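Amino acid adenylation domain-containing protein (Bacillus stratosphericus LAMA 585, PDB 6ULY) probably activates a keto acid as its acyl adenylate, as an adenylation domain of a keto acid-selecting nonribosomal peptide synthetase module. Local coordinates at residues R105-A110 / F141-D146; P70-F75 / E122-L127; S131-V136 / V150-P155; V174-T179 / C188-H193. One frame throughout, in Å; residues are numbered along the deposited sequence.

Contact 1: residues R105-A110 / F141-D146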
# COMPACT_ATOMS: atom_id res chain seq x y z
N ARG A 105 21.13 -14.43 -0.46
CA ARG A 105 21.48 -15.27 0.68
C ARG A 105 20.49 -15.17 1.83
O ARG A 105 20.52 -16.03 2.72
CB ARG A 105 22.88 -14.91 1.20
CG ARG A 105 24.00 -15.84 0.71
CD ARG A 105 24.57 -15.41 -0.63
NE ARG A 105 25.81 -16.11 -0.93
CZ ARG A 105 26.58 -15.86 -1.99
NH1 ARG A 105 26.23 -14.92 -2.86
NH2 ARG A 105 27.69 -16.56 -2.19
N GLU A 106 19.63 -14.15 1.85
CA GLU A 106 18.66 -13.99 2.93
C GLU A 106 17.36 -13.45 2.37
O GLU A 106 17.30 -12.91 1.26
CB GLU A 106 19.19 -13.05 4.02
CG GLU A 106 20.59 -12.54 3.76
CD GLU A 106 20.75 -11.09 4.16
OE1 GLU A 106 21.42 -10.82 5.18
OE2 GLU A 106 20.18 -10.22 3.46
N MET A 107 16.30 -13.59 3.17
CA MET A 107 14.94 -13.25 2.74
C MET A 107 14.67 -11.76 2.99
O MET A 107 13.87 -11.37 3.84
CB MET A 107 13.93 -14.13 3.47
CG MET A 107 12.52 -14.07 2.90
SD MET A 107 12.37 -15.02 1.37
CE MET A 107 10.64 -14.72 0.96
N ASN A 108 15.36 -10.93 2.20
CA ASN A 108 15.22 -9.49 2.32
C ASN A 108 14.04 -8.99 1.49
O ASN A 108 13.33 -9.76 0.84
CB ASN A 108 16.51 -8.80 1.88
CG ASN A 108 16.79 -8.99 0.41
OD1 ASN A 108 16.23 -8.29 -0.44
ND2 ASN A 108 17.65 -9.95 0.09
N ALA A 109 13.83 -7.67 1.51
CA ALA A 109 12.67 -7.09 0.84
C ALA A 109 12.67 -7.41 -0.65
O ALA A 109 11.66 -7.86 -1.19
CB ALA A 109 12.66 -5.58 1.06
N ALA A 110 13.78 -7.15 -1.33
CA ALA A 110 13.86 -7.43 -2.76
C ALA A 110 13.51 -8.88 -3.05
O ALA A 110 12.77 -9.17 -4.00
CB ALA A 110 15.26 -7.10 -3.28
N PHE A 141 15.81 -22.73 -1.78
CA PHE A 141 15.81 -22.94 -0.33
C PHE A 141 15.14 -21.78 0.39
O PHE A 141 14.42 -21.99 1.37
CB PHE A 141 17.24 -23.14 0.17
CG PHE A 141 17.88 -24.42 -0.29
CD1 PHE A 141 17.93 -25.53 0.54
CD2 PHE A 141 18.45 -24.51 -1.56
CE1 PHE A 141 18.53 -26.70 0.12
CE2 PHE A 141 19.04 -25.69 -1.98
CZ PHE A 141 19.08 -26.78 -1.14
N LEU A 142 15.38 -20.55 -0.07
CA LEU A 142 14.77 -19.39 0.59
C LEU A 142 13.25 -19.44 0.51
O LEU A 142 12.56 -19.08 1.48
CB LEU A 142 15.28 -18.10 -0.05
CG LEU A 142 16.54 -17.45 0.53
CD1 LEU A 142 16.83 -16.14 -0.18
CD2 LEU A 142 16.39 -17.22 2.03
N TRP A 143 12.71 -19.87 -0.62
CA TRP A 143 11.27 -19.92 -0.84
C TRP A 143 10.67 -21.27 -0.49
O TRP A 143 9.45 -21.44 -0.63
CB TRP A 143 10.96 -19.57 -2.30
CG TRP A 143 11.39 -18.18 -2.68
CD1 TRP A 143 11.82 -17.19 -1.85
CD2 TRP A 143 11.44 -17.63 -4.01
NE1 TRP A 143 12.13 -16.07 -2.56
CE2 TRP A 143 11.91 -16.31 -3.89
CE3 TRP A 143 11.14 -18.13 -5.28
CZ2 TRP A 143 12.08 -15.47 -5.00
CZ3 TRP A 143 11.31 -17.30 -6.38
CH2 TRP A 143 11.77 -15.99 -6.23
N HIS A 144 11.48 -22.23 -0.05
CA HIS A 144 11.01 -23.57 0.32
C HIS A 144 10.09 -24.13 -0.77
O HIS A 144 8.93 -24.49 -0.53
CB HIS A 144 10.31 -23.53 1.68
CG HIS A 144 11.19 -23.04 2.79
ND1 HIS A 144 12.05 -23.88 3.47
CD2 HIS A 144 11.36 -21.81 3.32
CE1 HIS A 144 12.70 -23.18 4.38
NE2 HIS A 144 12.31 -21.92 4.31
N THR A 145 10.63 -24.21 -1.98
CA THR A 145 9.87 -24.59 -3.15
C THR A 145 10.66 -25.58 -3.98
O THR A 145 11.89 -25.52 -4.06
CB THR A 145 9.50 -23.38 -4.01
OG1 THR A 145 8.81 -23.81 -5.19
CG2 THR A 145 10.75 -22.61 -4.42
N ASP A 146 9.94 -26.50 -4.61
CA ASP A 146 10.49 -27.43 -5.59
C ASP A 146 10.12 -27.04 -7.01
O ASP A 146 10.41 -27.79 -7.95
CB ASP A 146 10.01 -28.85 -5.30
CG ASP A 146 10.28 -29.27 -3.86
OD1 ASP A 146 11.39 -29.02 -3.36
OD2 ASP A 146 9.36 -29.85 -3.24
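Two helix ends meet here: Met107 and Glu106, in the turn leading into helix 109-120, pack on Leu142 and Trp143, where helix 139-142 closes in a Schellman motif at His144. Leu142 has the largest share of the contact. Its two methyls lie against the peptide link between Glu106 and Met107. CD1 of Leu142 lies 3.6 Å from O of Glu106, and CD2 of Leu142 lies 3.8 Å from N of Met107. Met107 is the centre of an inverse gamma turn. Its CG is anti to the backbone N (chi1 -168°), and the chain bends at chi2 (76°), which brings SD to the edge of the Trp143 ring. The thioether crosses the indole at about a right angle. SD lies in the ring plane, 3.9 Å from CD1 of Trp143, a Met-aromatic contact. CE of Met107 approaches the same CD1 obliquely, also at 3.9 Å. Asn108 is the N-cap of helix 109-120, and its OD1 accepts from N of Val111. Its ND2 also makes a weak bond to O of Glu106, 3.2 Å away. Beyond the segments, His115 meets the Trp143 ring edge-to-face. In the second subunit, His397 packs on Met107 and Gln398 bonds NE2 of His144. No hydrogen bond joins the two segments. Their cohesion therefore rests on methyl, sulfur and indole surfaces.

Contact 2: residues P70-F75 / E122-L127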
# COMPACT_ATOMS: atom_id res chain seq x y z
N PRO A 70 5.26 -16.50 -19.64
CA PRO A 70 6.16 -15.49 -19.08
C PRO A 70 7.54 -16.07 -18.80
O PRO A 70 7.72 -17.27 -18.61
CB PRO A 70 5.46 -15.07 -17.78
CG PRO A 70 4.68 -16.27 -17.38
CD PRO A 70 4.25 -16.94 -18.65
N VAL A 71 8.52 -15.17 -18.79
CA VAL A 71 9.90 -15.51 -18.50
C VAL A 71 10.44 -14.48 -17.52
O VAL A 71 10.36 -13.27 -17.78
CB VAL A 71 10.77 -15.55 -19.77
CG1 VAL A 71 12.20 -15.95 -19.43
CG2 VAL A 71 10.16 -16.50 -20.79
N PHE A 72 11.01 -14.95 -16.42
CA PHE A 72 11.43 -14.09 -15.32
C PHE A 72 12.90 -13.74 -15.50
O PHE A 72 13.78 -14.60 -15.35
CB PHE A 72 11.19 -14.79 -13.99
CG PHE A 72 11.02 -13.86 -12.83
CD1 PHE A 72 9.76 -13.46 -12.42
CD2 PHE A 72 12.13 -13.38 -12.14
CE1 PHE A 72 9.60 -12.60 -11.36
CE2 PHE A 72 11.97 -12.52 -11.06
CZ PHE A 72 10.70 -12.13 -10.67
N PHE A 73 13.18 -12.47 -15.82
CA PHE A 73 14.54 -12.03 -16.07
C PHE A 73 15.25 -11.67 -14.76
O PHE A 73 14.71 -10.92 -13.94
CB PHE A 73 14.55 -10.82 -17.01
CG PHE A 73 14.36 -11.17 -18.46
CD1 PHE A 73 13.75 -12.36 -18.83
CD2 PHE A 73 14.80 -10.31 -19.45
CE1 PHE A 73 13.57 -12.67 -20.16
CE2 PHE A 73 14.63 -10.62 -20.78
CZ PHE A 73 14.02 -11.80 -21.14
N GLN A 74 16.46 -12.20 -14.59
CA GLN A 74 17.32 -11.90 -13.43
C GLN A 74 18.75 -11.82 -13.96
O GLN A 74 19.49 -12.80 -13.95
CB GLN A 74 17.17 -12.96 -12.34
CG GLN A 74 15.89 -12.84 -11.54
CD GLN A 74 15.91 -11.65 -10.60
OE1 GLN A 74 16.28 -11.77 -9.44
NE2 GLN A 74 15.50 -10.49 -11.11
N PHE A 75 19.12 -10.63 -14.43
CA PHE A 75 20.36 -10.44 -15.17
C PHE A 75 21.25 -9.41 -14.49
O PHE A 75 20.76 -8.44 -13.91
CB PHE A 75 20.09 -9.99 -16.61
CG PHE A 75 19.54 -11.08 -17.48
CD1 PHE A 75 20.37 -12.08 -17.97
CD2 PHE A 75 18.20 -11.12 -17.79
CE1 PHE A 75 19.87 -13.09 -18.76
CE2 PHE A 75 17.68 -12.13 -18.58
CZ PHE A 75 18.52 -13.11 -19.07
N GLU A 122 2.77 -17.75 -11.88
CA GLU A 122 2.69 -19.21 -11.89
C GLU A 122 4.05 -19.85 -12.18
O GLU A 122 4.19 -20.67 -13.09
CB GLU A 122 1.62 -19.68 -12.88
CG GLU A 122 0.20 -19.30 -12.47
CD GLU A 122 -0.84 -19.79 -13.45
OE1 GLU A 122 -0.48 -20.12 -14.60
OE2 GLU A 122 -2.03 -19.86 -13.07
N HIS A 123 5.05 -19.46 -11.40
CA HIS A 123 6.34 -20.13 -11.38
C HIS A 123 6.96 -20.17 -12.77
O HIS A 123 7.19 -21.26 -13.32
CB HIS A 123 6.18 -21.55 -10.85
CG HIS A 123 5.40 -21.64 -9.58
ND1 HIS A 123 5.47 -20.68 -8.59
CD2 HIS A 123 4.52 -22.57 -9.13
CE1 HIS A 123 4.68 -21.02 -7.59
NE2 HIS A 123 4.09 -22.16 -7.90
N PRO A 124 7.25 -19.02 -13.37
CA PRO A 124 7.90 -19.02 -14.69
C PRO A 124 9.38 -19.35 -14.59
O PRO A 124 10.03 -19.16 -13.56
CB PRO A 124 7.69 -17.58 -15.18
CG PRO A 124 7.63 -16.78 -13.92
CD PRO A 124 6.98 -17.66 -12.89
N LEU A 125 9.91 -19.85 -15.70
CA LEU A 125 11.34 -20.06 -15.80
C LEU A 125 12.07 -18.76 -15.50
O LEU A 125 11.73 -17.71 -16.05
CB LEU A 125 11.71 -20.58 -17.19
CG LEU A 125 13.21 -20.59 -17.54
CD1 LEU A 125 13.95 -21.61 -16.69
CD2 LEU A 125 13.42 -20.85 -19.02
N ILE A 126 13.07 -18.83 -14.64
CA ILE A 126 13.93 -17.69 -14.37
C ILE A 126 15.13 -17.78 -15.30
O ILE A 126 15.81 -18.81 -15.36
CB ILE A 126 14.36 -17.64 -12.90
CG1 ILE A 126 13.13 -17.58 -11.98
CG2 ILE A 126 15.27 -16.44 -12.66
CD1 ILE A 126 13.44 -17.66 -10.50
N LEU A 127 15.38 -16.69 -16.03
CA LEU A 127 16.48 -16.59 -16.98
C LEU A 127 17.48 -15.58 -16.43
O LEU A 127 17.09 -14.49 -16.01
CB LEU A 127 15.95 -16.14 -18.34
CG LEU A 127 16.62 -16.68 -19.60
CD1 LEU A 127 16.64 -18.19 -19.60
CD2 LEU A 127 15.86 -16.15 -20.81
O HOH W 1 8.04 -19.78 -17.97
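Phe72 lays its CB against Ile126 and Pro124, with Phe72 CB 3.9 Å from CG1 of Ile126. Its CG is anti to the backbone N (chi1 -155°), which leads the ring away from strand 125-127 and leaves CB to do the touching. CG of Gln74 lies in plane at the ring edge. On the other sheet face, Leu127 packs against Val71 and Phe75. CB of Leu127 is 3.9 Å from CG1 of Val71. O of Leu127 sits 3.5 Å above the Phe75 ring plane, offset toward the rim. The strands run parallel, with a 35° angle between their directions. Phe72 N donates to Leu125 O at 2.9 Å, and Leu127 N to Phe72 O at 2.7 Å. Gln74 N continues the ladder to Leu127 O at 2.8 Å. At the start of the pair, one water bridges the strands. It donates to Pro70 O and accepts from Leu125 N, 2.9 Å away. Gln74 NE2 bonds Phe73 O in the carbonyl plane, while OE1 bonds Tyr104. Helix 109-120 covers Phe72 through Leu114 and Ala117, and helix 78-91 covers Phe73 and Phe75. Strand 94-97 flanks strand 70-74, and strand 150-152 flanks 125-128.

Contact 3: residues S131-V136 / V150-P155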
# COMPACT_ATOMS: atom_id res chain seq x y z
N SER A 131 27.04 -15.54 -14.05
CA SER A 131 27.51 -14.89 -12.83
C SER A 131 26.45 -14.83 -11.73
O SER A 131 26.80 -14.55 -10.58
CB SER A 131 27.98 -13.47 -13.15
OG SER A 131 26.89 -12.62 -13.45
N LEU A 132 25.18 -15.10 -12.05
CA LEU A 132 24.10 -15.06 -11.06
C LEU A 132 23.40 -16.39 -10.84
O LEU A 132 22.68 -16.52 -9.85
CB LEU A 132 23.03 -14.04 -11.47
CG LEU A 132 23.31 -12.55 -11.22
CD1 LEU A 132 22.12 -11.74 -11.74
CD2 LEU A 132 23.55 -12.27 -9.75
N ILE A 133 23.56 -17.36 -11.74
CA ILE A 133 22.71 -18.55 -11.68
C ILE A 133 22.89 -19.28 -10.36
O ILE A 133 21.93 -19.85 -9.82
CB ILE A 133 22.98 -19.48 -12.88
CG1 ILE A 133 21.98 -20.63 -12.89
CG2 ILE A 133 24.41 -20.00 -12.83
CD1 ILE A 133 21.99 -21.45 -14.15
N GLU A 134 24.10 -19.28 -9.80
CA GLU A 134 24.31 -19.90 -8.50
C GLU A 134 23.50 -19.20 -7.42
O GLU A 134 22.78 -19.84 -6.65
CB GLU A 134 25.80 -19.89 -8.15
N GLU A 135 23.60 -17.87 -7.36
CA GLU A 135 22.80 -17.10 -6.41
C GLU A 135 21.31 -17.32 -6.63
O GLU A 135 20.57 -17.65 -5.70
CB GLU A 135 23.14 -15.62 -6.52
CG GLU A 135 24.59 -15.28 -6.19
CD GLU A 135 24.99 -13.88 -6.65
OE1 GLU A 135 25.77 -13.77 -7.61
OE2 GLU A 135 24.51 -12.90 -6.04
N VAL A 136 20.85 -17.14 -7.87
CA VAL A 136 19.42 -17.26 -8.15
C VAL A 136 18.90 -18.64 -7.79
O VAL A 136 17.74 -18.78 -7.37
CB VAL A 136 19.14 -16.93 -9.63
CG1 VAL A 136 17.71 -17.26 -9.99
CG2 VAL A 136 19.44 -15.46 -9.92
N VAL A 150 15.71 -22.56 -13.26
CA VAL A 150 16.65 -21.53 -13.65
C VAL A 150 17.45 -22.01 -14.85
O VAL A 150 17.66 -23.22 -15.04
CB VAL A 150 17.60 -21.15 -12.49
CG1 VAL A 150 18.31 -19.84 -12.78
CG2 VAL A 150 16.84 -21.08 -11.17
N ALA A 151 17.90 -21.06 -15.67
CA ALA A 151 18.70 -21.38 -16.84
C ALA A 151 19.50 -20.14 -17.23
O ALA A 151 18.97 -19.03 -17.20
CB ALA A 151 17.83 -21.84 -18.01
N ALA A 152 20.77 -20.34 -17.56
CA ALA A 152 21.64 -19.25 -17.96
C ALA A 152 21.55 -19.02 -19.46
O ALA A 152 21.27 -19.94 -20.23
CB ALA A 152 23.09 -19.54 -17.56
N VAL A 153 21.81 -17.78 -19.87
CA VAL A 153 21.69 -17.39 -21.27
C VAL A 153 22.96 -17.71 -22.05
O VAL A 153 22.89 -18.21 -23.18
CB VAL A 153 21.34 -15.90 -21.36
CG1 VAL A 153 21.62 -15.35 -22.75
CG2 VAL A 153 19.88 -15.68 -20.99
N GLU A 154 24.14 -17.43 -21.49
CA GLU A 154 25.39 -17.66 -22.22
C GLU A 154 25.49 -19.07 -22.79
O GLU A 154 25.81 -19.20 -23.98
CB GLU A 154 26.59 -17.36 -21.30
CG GLU A 154 26.76 -15.89 -20.95
CD GLU A 154 26.00 -15.49 -19.69
OE1 GLU A 154 25.06 -16.21 -19.31
OE2 GLU A 154 26.34 -14.44 -19.09
N PRO A 155 25.22 -20.13 -22.04
CA PRO A 155 25.20 -21.47 -22.65
C PRO A 155 24.34 -21.56 -23.90
O PRO A 155 24.66 -22.33 -24.82
CB PRO A 155 24.66 -22.36 -21.53
CG PRO A 155 24.99 -21.63 -20.27
CD PRO A 155 24.90 -20.18 -20.60
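Ile133 of helix 130-137 and Val150 of strand 150-152 form the tight part of this contact, joined by Val136 one helical turn after Ile133. CG1 of Val150 touches two side chains at equal distance. It lies 3.8 Å from CG1 of Ile133 and 3.8 Å from CG1 of Val136. The side chains of Ile133 and Val150 pass alongside one another, pointing opposite ways. In Ile133, CG1 is anti to the backbone N (chi1 -174°), and chi2 is also extended (169°). This straight chain carries CD1 past Val150 to Ala152. There CD1 of Ile133 rests 3.8 Å from the backbone N of Ala152 and 4.1 Å from its CB. Val136 crosses Val150 at a slant, and its CG1 also comes within 4.1 Å of CG2 of Val150. Val136 packs on Ile126 and Thr128 of the adjacent strand as well. Val136 and Ala152 are buried, while Ile133 and Val150 keep some solvent exposure. No hydrogen bond links the segments.

The other side is looser. Ala151 directs its CB away from the helix. Glu134, whose CB also points away, is modelled only as far as CB. Past the strand, Glu154 turns to the start of the helix, where its OE1 accepts from N of Asp130.

The helix runs nearly antiparallel to strand 150-152, at 169°, with the axes 8.3 Å apart at their closest. Strand 125-128, helices 130-137 and 139-142, then parallel strand 150-152 make a beta-alpha-beta crossover. It places 150-152 at the outer end of a seven-stranded sheet.

Contact 4: residues V174-T179 / C188-H193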
# COMPACT_ATOMS: atom_id res chain seq x y z
N VAL A 174 3.86 -7.94 -24.87
CA VAL A 174 5.26 -8.00 -25.28
C VAL A 174 6.19 -8.17 -24.08
O VAL A 174 7.21 -8.86 -24.19
CB VAL A 174 5.63 -6.75 -26.10
CG1 VAL A 174 5.58 -5.49 -25.24
CG2 VAL A 174 7.01 -6.92 -26.75
N PHE A 175 5.87 -7.57 -22.94
CA PHE A 175 6.61 -7.86 -21.71
C PHE A 175 5.84 -7.36 -20.50
O PHE A 175 4.96 -6.50 -20.61
CB PHE A 175 8.02 -7.23 -21.73
CG PHE A 175 8.03 -5.73 -21.76
CD1 PHE A 175 7.87 -4.99 -20.59
CD2 PHE A 175 8.25 -5.04 -22.94
CE1 PHE A 175 7.89 -3.61 -20.61
CE2 PHE A 175 8.26 -3.66 -22.97
CZ PHE A 175 8.09 -2.94 -21.80
N PHE A 176 6.17 -7.94 -19.35
CA PHE A 176 5.80 -7.41 -18.05
C PHE A 176 6.93 -6.55 -17.50
O PHE A 176 8.10 -6.74 -17.83
CB PHE A 176 5.51 -8.54 -17.06
CG PHE A 176 4.36 -9.41 -17.44
CD1 PHE A 176 3.06 -8.97 -17.28
CD2 PHE A 176 4.57 -10.69 -17.93
CE1 PHE A 176 1.99 -9.78 -17.62
CE2 PHE A 176 3.51 -11.50 -18.27
CZ PHE A 176 2.21 -11.04 -18.11
N ILE A 177 6.57 -5.59 -16.64
CA ILE A 177 7.56 -4.80 -15.93
C ILE A 177 7.00 -4.46 -14.56
O ILE A 177 5.82 -4.12 -14.42
CB ILE A 177 7.98 -3.54 -16.71
CG1 ILE A 177 9.05 -2.77 -15.93
CG2 ILE A 177 6.79 -2.65 -17.00
CD1 ILE A 177 9.88 -1.82 -16.80
N LEU A 178 7.85 -4.56 -13.55
CA LEU A 178 7.44 -4.38 -12.17
C LEU A 178 7.63 -2.94 -11.73
O LEU A 178 8.60 -2.28 -12.12
CB LEU A 178 8.23 -5.32 -11.26
CG LEU A 178 7.58 -6.69 -10.99
CD1 LEU A 178 6.97 -7.30 -12.24
CD2 LEU A 178 8.62 -7.63 -10.41
N THR A 179 6.69 -2.45 -10.93
CA THR A 179 6.71 -1.07 -10.46
C THR A 179 7.76 -0.86 -9.37
O THR A 179 8.04 -1.78 -8.59
CB THR A 179 5.34 -0.65 -9.91
OG1 THR A 179 4.92 -1.58 -8.90
CG2 THR A 179 4.30 -0.62 -11.02
N CYS A 188 2.46 -5.66 -11.58
CA CYS A 188 2.98 -6.30 -12.78
C CYS A 188 2.39 -5.61 -14.01
O CYS A 188 1.34 -6.00 -14.51
CB CYS A 188 2.66 -7.77 -12.75
SG CYS A 188 3.83 -8.80 -13.61
N VAL A 189 3.09 -4.58 -14.49
CA VAL A 189 2.62 -3.81 -15.64
C VAL A 189 2.75 -4.67 -16.89
O VAL A 189 3.86 -5.08 -17.26
CB VAL A 189 3.39 -2.50 -15.76
CG1 VAL A 189 2.97 -1.72 -17.01
CG2 VAL A 189 3.19 -1.65 -14.50
N GLU A 190 1.63 -4.94 -17.55
CA GLU A 190 1.60 -5.76 -18.75
C GLU A 190 1.41 -4.86 -19.97
O GLU A 190 0.42 -4.14 -20.06
CB GLU A 190 0.48 -6.81 -18.67
CG GLU A 190 0.38 -7.69 -19.91
CD GLU A 190 -0.61 -8.83 -19.74
OE1 GLU A 190 -0.42 -9.87 -20.41
OE2 GLU A 190 -1.56 -8.70 -18.95
N HIS A 191 2.36 -4.91 -20.89
CA HIS A 191 2.35 -4.06 -22.07
C HIS A 191 2.20 -4.90 -23.33
O HIS A 191 2.48 -6.10 -23.35
CB HIS A 191 3.63 -3.23 -22.17
CG HIS A 191 3.55 -1.92 -21.44
ND1 HIS A 191 2.76 -0.88 -21.87
CD2 HIS A 191 4.17 -1.49 -20.32
CE1 HIS A 191 2.88 0.14 -21.04
NE2 HIS A 191 3.73 -0.20 -20.09
N SER A 192 1.76 -4.24 -24.39
CA SER A 192 1.63 -4.85 -25.71
C SER A 192 2.63 -4.20 -26.66
O SER A 192 3.21 -3.15 -26.37
CB SER A 192 0.20 -4.70 -26.23
OG SER A 192 -0.04 -3.34 -26.59
N HIS A 193 2.81 -4.83 -27.82
CA HIS A 193 3.62 -4.21 -28.86
C HIS A 193 3.08 -2.84 -29.22
O HIS A 193 3.85 -1.89 -29.45
CB HIS A 193 3.66 -5.10 -30.11
CG HIS A 193 4.18 -6.48 -29.87
ND1 HIS A 193 5.50 -6.83 -30.07
CD2 HIS A 193 3.55 -7.61 -29.47
CE1 HIS A 193 5.67 -8.10 -29.79
NE2 HIS A 193 4.50 -8.61 -29.43
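Strands 174-178 and 188-192 run antiparallel, with 155° between their directions and 4.5 Å between their axes at closest approach. Ile177 and Val189 are a hydrogen-bonded pair, at 2.8 Å both from Ile177 N to Val189 O and from Val189 N to Ile177 O. Further along, Val174 N donates to His191 O, and His191 N to Phe175 O. Phe176 with Glu190 and Leu178 with Cys188 are non-hydrogen-bonded pairs. Their side chains share one face. There the Phe176 ring lies alongside Glu190, pointing the same way, with ring and carboxylate planes 35° apart. CE1 of Phe176 is 3.5 Å from CD of Glu190. Glu190 has CG anti to the backbone N (chi1 179°), and its extended chain follows the CE1-CZ side of the ring. Its OE1 bonds Ser173 OG. SG of Cys188 approaches the Phe176 ring obliquely, 4.4 Å from its centroid, and lies 3.7 Å from CD1 of Leu178. On the other face, CG2 of Ile177 lies 3.6 Å from CB of Val189. The rings of Phe175 and His191 meet obliquely nearby, and NE2 of His191 bonds Ser334 O. At the far end, Val174 covers one face of the His193 ring. CG2 of Val174 makes a CH-pi contact there, 3.8 Å from the ring centroid. Ser192 is the N-cap of helix 193-207.

The pair is a beta hairpin whose connecting loop is partly unmodelled. At the loop's start, the side chain of Thr179 is about 6 Å from the bound QA7, the keto acyl adenylate. The loop's glycine- and serine-rich sequence fits the phosphate-binding loop of ANL adenylating enzymes.

In the fold
Contacts 2, 3 and 4 reach one mixed seven-stranded sheet, and contact 1 lies off it. Strand 150-152 of contact 3 is at one end, followed by 125-128 and 70-74 of contact 2, then 94-97, then the hairpin of contact 4, and last strand 420-421. Contacts 2 and 3 have centres 11 Å apart and touch, as do contacts 2 and 4 at 13 Å. Contact 1 alternates along the chain with both 2 and 3, and Arg105 packs on Glu135 of contact 3. Contact 4 comes last in the chain. Contact 1 faces the second subunit, while contact 4 lies near the adenylate, with 24 Å between the two centres.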